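Local atomic coordinates of protein - conserved hypothetical (Bacillus anthracis, PDB entry 4LES), a protein that is of unknown function, a conserved hypothetical protein whose modelled part is rich in antiparallel beta-sheet. Residues A[91-96]-A[112-117]. Numbering follows the deposited sequence.
Sequences VERDKV and FIVVEA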
ATOM      1  N   VAL A  91      -6.312   2.323   3.981  1.00 37.47           N
ATOM      2  CA  VAL A  91      -7.596   2.993   3.733  1.00 41.05           C
ATOM      3  C   VAL A  91      -8.554   2.109   2.949  1.00 41.85           C
ATOM      4  O   VAL A  91      -8.185   1.538   1.942  1.00 40.49           O
ATOM      5  CB  VAL A  91      -7.379   4.268   2.914  1.00 43.72           C
ATOM      6  CG1 VAL A  91      -8.704   4.988   2.662  1.00 47.41           C
ATOM      7  CG2 VAL A  91      -6.425   5.187   3.663  1.00 47.63           C
ATOM      8  N   GLU A  92      -9.783   2.017   3.433  1.00 42.06           N
ATOM      9  CA  GLU A  92     -10.839   1.252   2.797  1.00 43.83           C
ATOM     10  C   GLU A  92     -11.700   2.263   2.088  1.00 46.59           C
ATOM     11  O   GLU A  92     -12.248   3.172   2.731  1.00 46.02           O
ATOM     12  CB  GLU A  92     -11.656   0.511   3.870  1.00 45.26           C
ATOM     13  CG  GLU A  92     -12.856  -0.248   3.349  1.00 47.22           C
ATOM     14  CD  GLU A  92     -13.651  -0.929   4.458  1.00 51.11           C
ATOM     15  OE1 GLU A  92     -13.438  -0.626   5.651  1.00 49.77           O
ATOM     16  OE2 GLU A  92     -14.505  -1.772   4.123  1.00 54.14           O
ATOM     17  N   ARG A  93     -11.816   2.140   0.774  1.00 47.80           N
ATOM     18  CA  ARG A  93     -12.613   3.105   0.008  1.00 52.97           C
ATOM     19  C   ARG A  93     -13.366   2.561  -1.188  1.00 53.49           C
ATOM     20  O   ARG A  93     -13.086   1.488  -1.682  1.00 52.24           O
ATOM     21  CB  ARG A  93     -11.749   4.303  -0.408  1.00 55.62           C
ATOM     22  CG  ARG A  93     -10.443   3.976  -1.088  1.00 55.21           C
ATOM     23  CD  ARG A  93      -9.469   5.142  -0.978  1.00 54.91           C
ATOM     24  NE  ARG A  93      -9.745   6.189  -1.940  1.00 60.45           N
ATOM     25  CZ  ARG A  93      -9.381   7.463  -1.821  1.00 64.33           C
ATOM     26  NH1 ARG A  93      -9.695   8.312  -2.783  1.00 71.15           N
ATOM     27  NH2 ARG A  93      -8.743   7.910  -0.753  1.00 65.94           N
ATOM     28  N   ASP A  94     -14.336   3.355  -1.624  1.00 60.28           N
ATOM     29  CA  ASP A  94     -15.239   3.039  -2.754  1.00 66.74           C
ATOM     30  C   ASP A  94     -14.681   3.341  -4.147  1.00 65.83           C
ATOM     31  O   ASP A  94     -15.250   2.916  -5.137  1.00 66.86           O
ATOM     32  CB  ASP A  94     -16.535   3.844  -2.595  1.00 71.25           C
ATOM     33  CG  ASP A  94     -16.288   5.373  -2.570  1.00 77.08           C
ATOM     34  OD1 ASP A  94     -15.165   5.824  -2.215  1.00 82.47           O
ATOM     35  OD2 ASP A  94     -17.225   6.132  -2.887  1.00 86.52           O
ATOM     36  N   LYS A  95     -13.595   4.101  -4.236  1.00 65.36           N
ATOM     37  CA  LYS A  95     -13.029   4.440  -5.535  1.00 68.00           C
ATOM     38  C   LYS A  95     -11.641   5.072  -5.434  1.00 65.13           C
ATOM     39  O   LYS A  95     -11.201   5.489  -4.345  1.00 60.62           O
ATOM     40  CB  LYS A  95     -13.956   5.409  -6.281  1.00 72.97           C
ATOM     41  CG  LYS A  95     -14.091   6.754  -5.589  1.00 78.37           C
ATOM     42  CD  LYS A  95     -14.979   7.734  -6.341  1.00 83.48           C
ATOM     43  CE  LYS A  95     -15.007   9.058  -5.588  1.00 88.09           C
ATOM     44  NZ  LYS A  95     -15.815  10.098  -6.271  1.00 97.93           N
ATOM     45  N   VAL A  96     -10.954   5.114  -6.581  1.00 63.15           N
ATOM     46  CA  VAL A  96      -9.632   5.747  -6.711  1.00 62.67           C
ATOM     47  C   VAL A  96      -9.619   6.527  -8.022  1.00 63.36           C
ATOM     48  O   VAL A  96     -10.392   6.221  -8.929  1.00 66.29           O
ATOM     49  CB  VAL A  96      -8.443   4.733  -6.681  1.00 61.05           C
ATOM     50  CG1 VAL A  96      -8.328   4.063  -5.320  1.00 59.50           C
ATOM     51  CG2 VAL A  96      -8.553   3.703  -7.803  1.00 63.06           C
ATOM     52  N   PHE A 112     -11.783  -1.027  -2.394  1.00 51.90           N
ATOM     53  CA  PHE A 112     -10.365  -0.884  -2.604  1.00 50.56           C
ATOM     54  C   PHE A 112      -9.743  -0.774  -1.225  1.00 48.30           C
ATOM     55  O   PHE A 112     -10.243  -0.019  -0.382  1.00 46.43           O
ATOM     56  CB  PHE A 112     -10.023   0.386  -3.379  1.00 51.97           C
ATOM     57  CG  PHE A 112     -10.358   0.325  -4.830  1.00 53.81           C
ATOM     58  CD1 PHE A 112      -9.707  -0.577  -5.660  1.00 56.02           C
ATOM     59  CD2 PHE A 112     -11.275   1.197  -5.382  1.00 59.42           C
ATOM     60  CE1 PHE A 112      -9.996  -0.630  -7.007  1.00 60.44           C
ATOM     61  CE2 PHE A 112     -11.580   1.143  -6.732  1.00 62.35           C
ATOM     62  CZ  PHE A 112     -10.940   0.231  -7.545  1.00 62.08           C
ATOM     63  N   ILE A 113      -8.696  -1.549  -0.969  1.00 46.19           N
ATOM     64  CA  ILE A 113      -7.953  -1.414   0.286  1.00 43.45           C
ATOM     65  C   ILE A 113      -6.622  -0.864  -0.152  1.00 44.58           C
ATOM     66  O   ILE A 113      -5.942  -1.486  -0.978  1.00 40.99           O
ATOM     67  CB  ILE A 113      -7.750  -2.744   1.022  1.00 42.57           C
ATOM     68  CG1 ILE A 113      -9.115  -3.368   1.361  1.00 46.02           C
ATOM     69  CG2 ILE A 113      -6.954  -2.530   2.310  1.00 42.56           C
ATOM     70  CD1 ILE A 113     -10.005  -2.473   2.221  1.00 45.63           C
ATOM     71  N   VAL A 114      -6.290   0.330   0.329  1.00 40.34           N
ATOM     72  CA  VAL A 114      -5.036   0.983  -0.032  1.00 39.85           C
ATOM     73  C   VAL A 114      -4.072   0.919   1.139  1.00 38.11           C
ATOM     74  O   VAL A 114      -4.422   1.300   2.240  1.00 38.88           O
ATOM     75  CB  VAL A 114      -5.251   2.478  -0.339  1.00 42.20           C
ATOM     76  CG1 VAL A 114      -3.931   3.152  -0.723  1.00 42.81           C
ATOM     77  CG2 VAL A 114      -6.278   2.655  -1.442  1.00 43.32           C
ATOM     78  N   VAL A 115      -2.881   0.387   0.918  1.00 37.63           N
ATOM     79  CA  VAL A 115      -1.825   0.382   1.944  1.00 35.82           C
ATOM     80  C   VAL A 115      -0.799   1.442   1.501  1.00 36.14           C
ATOM     81  O   VAL A 115      -0.120   1.279   0.484  1.00 38.68           O
ATOM     82  CB  VAL A 115      -1.150  -1.006   2.064  1.00 36.67           C
ATOM     83  CG1 VAL A 115      -0.021  -0.980   3.066  1.00 37.40           C
ATOM     84  CG2 VAL A 115      -2.158  -2.088   2.448  1.00 38.74           C
ATOM     85  N   GLU A 116      -0.705   2.535   2.235  1.00 35.96           N
ATOM     86  CA  GLU A 116       0.279   3.586   1.950  1.00 39.07           C
ATOM     87  C   GLU A 116       1.591   3.259   2.666  1.00 37.91           C
ATOM     88  O   GLU A 116       1.635   3.138   3.879  1.00 38.50           O
ATOM     89  CB  GLU A 116      -0.218   4.940   2.434  1.00 43.24           C
ATOM     90  CG  GLU A 116      -1.368   5.485   1.615  1.00 47.58           C
ATOM     91  CD  GLU A 116      -1.778   6.878   2.056  1.00 56.05           C
ATOM     92  OE1 GLU A 116      -1.475   7.265   3.216  1.00 60.69           O
ATOM     93  OE2 GLU A 116      -2.421   7.581   1.243  1.00 63.53           O
ATOM     94  N   ALA A 117       2.653   3.148   1.901  1.00 38.44           N
ATOM     95  CA  ALA A 117       3.946   2.791   2.432  1.00 40.03           C
ATOM     96  C   ALA A 117       5.042   3.483   1.673  1.00 40.65           C
ATOM     97  O   ALA A 117       4.836   3.986   0.567  1.00 40.75           O
ATOM     98  CB  ALA A 117       4.136   1.284   2.304  1.00 41.11           C
TER
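Phe112 lays its ring against the chain just after strand 91-93, where Lys95 and Val96 pass beside it. CG stands anti to the carbonyl carbon (chi1 -74°), which carries the ring's CD2 to 3.7 Å from Lys95 CA, close to the ring plane, while Val96 CG2 sits over one face, offset toward the rim and 4.1 Å from Phe112 CE2. The two strands run antiparallel as the central pair of a four-stranded sheet. Val91 and Val114 form one hydrogen-bonded pair, Arg93 and Phe112 the next, the latter with Arg93 N to Phe112 O at 2.9 Å; between them lies the non-hydrogen-bonded pair of Glu92 and Ile113. On the face of Val91, Arg93, Phe112 and Val114, covered by helix 149-158, Val91 and Val114 meet CB to CB at 4.3 Å. Arg93 passes obliquely over Val114, Arg93 CD 4.1 Å from Val114 CG2. Bent at chi3 (-79°), the arginine then turns back on its own segment, Arg93 NE to Lys95 O, 2.9 Å, a bond that is almost perfectly straight and lies in the guanidinium plane. NH1 makes a salt bridge with Glu158 of that helix, and NH2 one with a bound phosphate, probably from the crystallisation liquor. On the other face, Glu92 and Ile113 run side by side, Ile113 CD1 3.8 Å from Glu92 CB, with Phe188 of helix 185-190 against both. Arg93 thus joins strand, turn and helix: the carbonyl of Lys95 fixes the rotation of its guanidinium, and Glu158 and the phosphate probably offset its charge where helix 149-158 closes over Val114 and Phe112.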